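Local coordinates for mitochondrial dynamics protein MID49 (Mus musculus, PDB 4WOY) that resides in the mitochondrial outer membrane and recruits the fission mediator Drp1 to the organelle surface, regulating its GTPase activity in mitochondrial division, at residues L75-G87 against C97-P109. The protein carries 1 engineered substitution. Residues are numbered along the deposited sequence; the frame is centred on the assembly and turned at random.
Sequences LELEPGLWSLVPG and CWAVRRTQLEFHP
W82 lays the six-membered part of its indole against R102, whose CD sits over one face, 3.7 Å from the ring centroid in a CH-pi contact, while L77 CD2 lies toward the rim of the opposite face. The indole is pinned by its edge as well: NE1 donates in the ring plane to E78 OE1 at 3.0 Å. R102 suits this place because its methylenes can cover the ring while its guanidinium travels on. A bend at chi2 (60°) turns the chain so that CD lies over the ring. Beyond it, NH1 and NH2 both grip H108 O, at 2.9 and 2.8 Å respectively. L81 CG and L105 CD2 lie over opposite faces of that guanidinium, each toward the rim, and D116 forms a salt bridge with NE.

Farther along the same face of this antiparallel hairpin, P86 rests on W98, its CG 3.6 Å from the six-membered ring centroid, and L84 CB meets that ring at its edge. P86 and W98 form a non-hydrogen-bonded pair, so proline's missing N-H costs no cross-strand bond; G87 N, donating to C97 O at 2.7 Å, continues the pairing. On the other face, beta-branched V85 sets CG2 over the centre of the R101 guanidinium, 3.5 Å from CZ. Paired backbone bonds join S83 with R101 and V85 with A99.

Strand 97-102 pairs antiparallel with strand 205-208, making the hairpin part of the nucleotidyltransferase-like domain's mixed sheet. Its chemistry implies that the R102 charge, flanked on both faces by leucine side chains, is probably stabilised by D116 and the H108 carbonyl.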
loop_
_atom_site.group_PDB
_atom_site.type_symbol
_atom_site.label_atom_id
_atom_site.label_comp_id
_atom_site.label_asym_id
_atom_site.label_seq_id
_atom_site.Cartn_x
_atom_site.Cartn_y
_atom_site.Cartn_z
ATOM N N LEU A 75 -12.529 -8.227 -7.302
ATOM C CA LEU A 75 -13.524 -9.282 -7.354
ATOM C C LEU A 75 -14.875 -8.634 -7.573
ATOM O O LEU A 75 -15.151 -7.582 -6.979
ATOM C CB LEU A 75 -13.530 -10.090 -6.058
ATOM C CG LEU A 75 -12.435 -11.131 -5.841
ATOM C CD1 LEU A 75 -11.120 -10.475 -5.402
ATOM C CD2 LEU A 75 -12.937 -12.173 -4.843
ATOM N N GLU A 76 -15.696 -9.201 -8.454
ATOM C CA GLU A 76 -17.059 -8.692 -8.572
ATOM C C GLU A 76 -17.977 -9.606 -7.782
ATOM O O GLU A 76 -18.329 -10.683 -8.252
ATOM C CB GLU A 76 -17.504 -8.586 -10.030
ATOM C CG GLU A 76 -16.694 -7.543 -10.791
ATOM C CD GLU A 76 -16.957 -7.510 -12.272
ATOM O OE1 GLU A 76 -17.639 -8.422 -12.807
ATOM O OE2 GLU A 76 -16.476 -6.542 -12.897
ATOM N N LEU A 77 -18.353 -9.177 -6.579
ATOM C CA LEU A 77 -19.219 -9.988 -5.729
ATOM C C LEU A 77 -20.713 -9.741 -6.040
ATOM O O LEU A 77 -21.116 -8.614 -6.325
ATOM C CB LEU A 77 -18.919 -9.704 -4.255
ATOM C CG LEU A 77 -17.509 -10.032 -3.748
ATOM C CD1 LEU A 77 -17.347 -9.712 -2.258
ATOM C CD2 LEU A 77 -17.181 -11.486 -4.026
ATOM N N GLU A 78 -21.523 -10.793 -6.034
ATOM C CA GLU A 78 -22.978 -10.622 -6.181
ATOM C C GLU A 78 -23.536 -9.734 -5.063
ATOM O O GLU A 78 -23.270 -9.966 -3.892
ATOM C CB GLU A 78 -23.721 -11.971 -6.186
ATOM C CG GLU A 78 -23.311 -12.933 -7.300
ATOM C CD GLU A 78 -22.046 -13.741 -6.981
ATOM O OE1 GLU A 78 -21.350 -13.433 -5.990
ATOM O OE2 GLU A 78 -21.757 -14.697 -7.726
ATOM N N PRO A 79 -24.265 -8.683 -5.429
ATOM C CA PRO A 79 -24.799 -7.776 -4.399
ATOM C C PRO A 79 -25.744 -8.450 -3.404
ATOM O O PRO A 79 -26.695 -9.107 -3.804
ATOM C CB PRO A 79 -25.536 -6.709 -5.221
ATOM C CG PRO A 79 -25.766 -7.346 -6.579
ATOM C CD PRO A 79 -24.603 -8.259 -6.801
ATOM N N GLY A 80 -25.448 -8.305 -2.115
ATOM C CA GLY A 80 -26.283 -8.865 -1.068
ATOM C C GLY A 80 -26.083 -10.342 -0.770
ATOM O O GLY A 80 -26.745 -10.905 0.100
ATOM N N LEU A 81 -25.183 -10.977 -1.502
ATOM C CA LEU A 81 -24.854 -12.381 -1.270
ATOM C C LEU A 81 -23.698 -12.473 -0.293
ATOM O O LEU A 81 -23.352 -13.548 0.185
ATOM C CB LEU A 81 -24.480 -13.070 -2.579
ATOM C CG LEU A 81 -24.949 -14.489 -2.873
ATOM C CD1 LEU A 81 -26.471 -14.590 -2.840
ATOM C CD2 LEU A 81 -24.414 -14.914 -4.247
ATOM N N TRP A 82 -23.102 -11.320 -0.013
ATOM C CA TRP A 82 -21.883 -11.246 0.781
ATOM C C TRP A 82 -21.966 -10.072 1.726
ATOM O O TRP A 82 -22.514 -9.024 1.383
ATOM C CB TRP A 82 -20.646 -11.109 -0.112
ATOM C CG TRP A 82 -20.547 -12.168 -1.162
ATOM C CD1 TRP A 82 -21.049 -12.124 -2.446
ATOM C CD2 TRP A 82 -19.905 -13.449 -1.018
ATOM N NE1 TRP A 82 -20.742 -13.301 -3.101
ATOM C CE2 TRP A 82 -20.049 -14.128 -2.251
ATOM C CE3 TRP A 82 -19.215 -14.081 0.036
ATOM C CZ2 TRP A 82 -19.534 -15.414 -2.460
ATOM C CZ3 TRP A 82 -18.686 -15.371 -0.181
ATOM C CH2 TRP A 82 -18.854 -16.017 -1.423
ATOM N N SER A 83 -21.419 -10.267 2.919
ATOM C CA SER A 83 -21.523 -9.289 3.989
ATOM C C SER A 83 -20.161 -9.103 4.633
ATOM O O SER A 83 -19.354 -10.001 4.627
ATOM C CB SER A 83 -22.562 -9.749 5.010
ATOM O OG SER A 83 -22.428 -9.043 6.225
ATOM N N LEU A 84 -19.896 -7.933 5.165
ATOM C CA LEU A 84 -18.612 -7.660 5.776
ATOM C C LEU A 84 -18.701 -7.845 7.253
ATOM O O LEU A 84 -19.687 -7.466 7.878
ATOM C CB LEU A 84 -18.151 -6.236 5.484
ATOM C CG LEU A 84 -18.062 -5.979 3.990
ATOM C CD1 LEU A 84 -17.526 -4.590 3.768
ATOM C CD2 LEU A 84 -17.187 -7.040 3.308
ATOM N N VAL A 85 -17.674 -8.461 7.809
ATOM C CA VAL A 85 -17.562 -8.567 9.240
ATOM C C VAL A 85 -16.189 -8.036 9.648
ATOM O O VAL A 85 -15.157 -8.559 9.235
ATOM C CB VAL A 85 -17.757 -10.020 9.698
ATOM C CG1 VAL A 85 -17.740 -10.095 11.202
ATOM C CG2 VAL A 85 -19.076 -10.548 9.163
ATOM N N PRO A 86 -16.167 -6.968 10.444
ATOM C CA PRO A 86 -14.886 -6.383 10.868
ATOM C C PRO A 86 -14.081 -7.351 11.729
ATOM O O PRO A 86 -14.655 -7.948 12.652
ATOM C CB PRO A 86 -15.320 -5.162 11.672
ATOM C CG PRO A 86 -16.677 -4.897 11.179
ATOM C CD PRO A 86 -17.311 -6.177 10.923
ATOM N N GLY A 87 -12.788 -7.499 11.439
ATOM C CA GLY A 87 -11.957 -8.472 12.134
ATOM C C GLY A 87 -11.972 -8.355 13.652
ATOM O O GLY A 87 -11.806 -9.342 14.351
ATOM N N CYS A 97 -7.968 -6.442 10.095
ATOM C CA CYS A 97 -8.577 -7.369 9.127
ATOM C C CYS A 97 -10.094 -7.315 9.062
ATOM O O CYS A 97 -10.755 -6.686 9.868
ATOM C CB CYS A 97 -8.177 -8.819 9.423
ATOM S SG CYS A 97 -6.423 -9.146 9.406
ATOM N N TRP A 98 -10.637 -8.003 8.075
ATOM C CA TRP A 98 -12.078 -8.062 7.859
ATOM C C TRP A 98 -12.460 -9.433 7.293
ATOM O O TRP A 98 -11.675 -10.036 6.537
ATOM C CB TRP A 98 -12.527 -6.934 6.907
ATOM C CG TRP A 98 -12.732 -5.592 7.568
ATOM C CD1 TRP A 98 -11.774 -4.749 8.092
ATOM C CD2 TRP A 98 -13.986 -4.935 7.769
ATOM N NE1 TRP A 98 -12.363 -3.622 8.611
ATOM C CE2 TRP A 98 -13.719 -3.707 8.419
ATOM C CE3 TRP A 98 -15.304 -5.267 7.462
ATOM C CZ2 TRP A 98 -14.720 -2.818 8.760
ATOM C CZ3 TRP A 98 -16.309 -4.369 7.799
ATOM C CH2 TRP A 98 -16.009 -3.160 8.436
ATOM N N ALA A 99 -13.645 -9.933 7.656
ATOM C CA ALA A 99 -14.130 -11.190 7.074
ATOM C C ALA A 99 -15.188 -10.888 6.027
ATOM O O ALA A 99 -15.869 -9.867 6.078
ATOM C CB ALA A 99 -14.674 -12.136 8.123
ATOM N N VAL A 100 -15.280 -11.774 5.053
ATOM C CA VAL A 100 -16.260 -11.668 3.997
ATOM C C VAL A 100 -17.179 -12.895 4.141
ATOM O O VAL A 100 -16.771 -14.033 3.879
ATOM C CB VAL A 100 -15.581 -11.585 2.578
ATOM C CG1 VAL A 100 -16.609 -11.445 1.492
ATOM C CG2 VAL A 100 -14.599 -10.423 2.506
ATOM N N ARG A 101 -18.412 -12.644 4.584
ATOM C CA ARG A 101 -19.358 -13.688 4.975
ATOM C C ARG A 101 -20.311 -14.003 3.833
ATOM O O ARG A 101 -20.957 -13.122 3.266
ATOM C CB ARG A 101 -20.159 -13.244 6.210
ATOM C CG ARG A 101 -21.051 -14.304 6.837
ATOM C CD ARG A 101 -22.031 -13.691 7.858
ATOM N NE ARG A 101 -21.447 -13.541 9.188
ATOM C CZ ARG A 101 -21.761 -12.571 10.046
ATOM N NH1 ARG A 101 -22.653 -11.632 9.713
ATOM N NH2 ARG A 101 -21.173 -12.528 11.238
ATOM N N ARG A 102 -20.397 -15.272 3.501
ATOM C CA ARG A 102 -21.345 -15.733 2.525
ATOM C C ARG A 102 -22.716 -15.678 3.188
ATOM O O ARG A 102 -22.854 -15.967 4.373
ATOM C CB ARG A 102 -20.979 -17.125 2.028
ATOM C CG ARG A 102 -21.973 -17.712 1.055
ATOM C CD ARG A 102 -22.158 -16.896 -0.224
ATOM N NE ARG A 102 -22.582 -17.807 -1.286
ATOM C CZ ARG A 102 -23.834 -18.220 -1.471
ATOM N NH1 ARG A 102 -24.809 -17.791 -0.681
ATOM N NH2 ARG A 102 -24.119 -19.072 -2.450
ATOM N N THR A 103 -23.706 -15.229 2.423
ATOM C CA THR A 103 -25.057 -14.935 2.910
ATOM C C THR A 103 -26.111 -15.744 2.141
ATOM O O THR A 103 -25.816 -16.263 1.073
ATOM C CB THR A 103 -25.365 -13.413 2.718
ATOM O OG1 THR A 103 -24.424 -12.608 3.438
ATOM C CG2 THR A 103 -26.616 -13.124 3.239
ATOM N N GLN A 104 -27.336 -15.836 2.664
ATOM C CA GLN A 104 -28.466 -16.387 1.916
ATOM C C GLN A 104 -28.173 -17.794 1.415
ATOM O O GLN A 104 -28.487 -18.138 0.302
ATOM C CB GLN A 104 -28.815 -15.462 0.740
ATOM C CG GLN A 104 -29.076 -14.019 1.174
ATOM C CD GLN A 104 -29.884 -13.207 0.188
ATOM O OE1 GLN A 104 -30.152 -13.644 -0.928
ATOM N NE2 GLN A 104 -30.242 -11.995 0.584
ATOM N N LEU A 105 -27.563 -18.605 2.252
ATOM C CA LEU A 105 -27.228 -19.976 1.888
ATOM C C LEU A 105 -28.448 -20.892 1.786
ATOM O O LEU A 105 -28.395 -21.921 1.110
ATOM C CB LEU A 105 -26.221 -20.546 2.904
ATOM C CG LEU A 105 -24.830 -19.964 2.617
ATOM C CD1 LEU A 105 -23.853 -20.175 3.767
ATOM C CD2 LEU A 105 -24.304 -20.540 1.309
ATOM N N GLU A 106 -29.529 -20.550 2.490
ATOM C CA GLU A 106 -30.731 -21.382 2.439
ATOM C C GLU A 106 -31.282 -21.380 1.014
ATOM O O GLU A 106 -31.497 -22.439 0.428
ATOM C CB GLU A 106 -31.808 -20.914 3.445
ATOM C CG GLU A 106 -33.067 -21.758 3.446
ATOM C CD GLU A 106 -34.126 -21.318 4.474
ATOM O OE1 GLU A 106 -33.993 -20.233 5.078
ATOM O OE2 GLU A 106 -35.109 -22.059 4.655
ATOM N N PHE A 107 -31.464 -20.203 0.427
ATOM C CA PHE A 107 -32.124 -20.160 -0.874
ATOM C C PHE A 107 -31.145 -20.000 -2.030
ATOM O O PHE A 107 -31.501 -20.212 -3.189
ATOM C CB PHE A 107 -33.182 -19.060 -0.859
ATOM C CG PHE A 107 -34.284 -19.305 0.182
ATOM C CD1 PHE A 107 -34.912 -20.545 0.267
ATOM C CD2 PHE A 107 -34.649 -18.317 1.093
ATOM C CE1 PHE A 107 -35.904 -20.784 1.216
ATOM C CE2 PHE A 107 -35.620 -18.552 2.038
ATOM C CZ PHE A 107 -36.263 -19.790 2.096
ATOM N N HIS A 108 -29.899 -19.669 -1.703
ATOM C CA HIS A 108 -28.816 -19.647 -2.681
ATOM C C HIS A 108 -27.645 -20.438 -2.136
ATOM O O HIS A 108 -26.686 -19.849 -1.616
ATOM C CB HIS A 108 -28.363 -18.227 -2.975
ATOM C CG HIS A 108 -29.395 -17.396 -3.666
ATOM N ND1 HIS A 108 -30.035 -16.343 -3.047
ATOM C CD2 HIS A 108 -29.905 -17.465 -4.917
ATOM C CE1 HIS A 108 -30.877 -15.785 -3.896
ATOM N NE2 HIS A 108 -30.822 -16.454 -5.036
ATOM N N PRO A 109 -27.723 -21.774 -2.234
ATOM C CA PRO A 109 -26.704 -22.632 -1.620
ATOM C C PRO A 109 -25.350 -22.538 -2.303
ATOM O O PRO A 109 -25.227 -21.880 -3.329
ATOM C CB PRO A 109 -27.314 -24.041 -1.738
ATOM C CG PRO A 109 -28.300 -23.944 -2.819
ATOM C CD PRO A 109 -28.870 -22.559 -2.722
#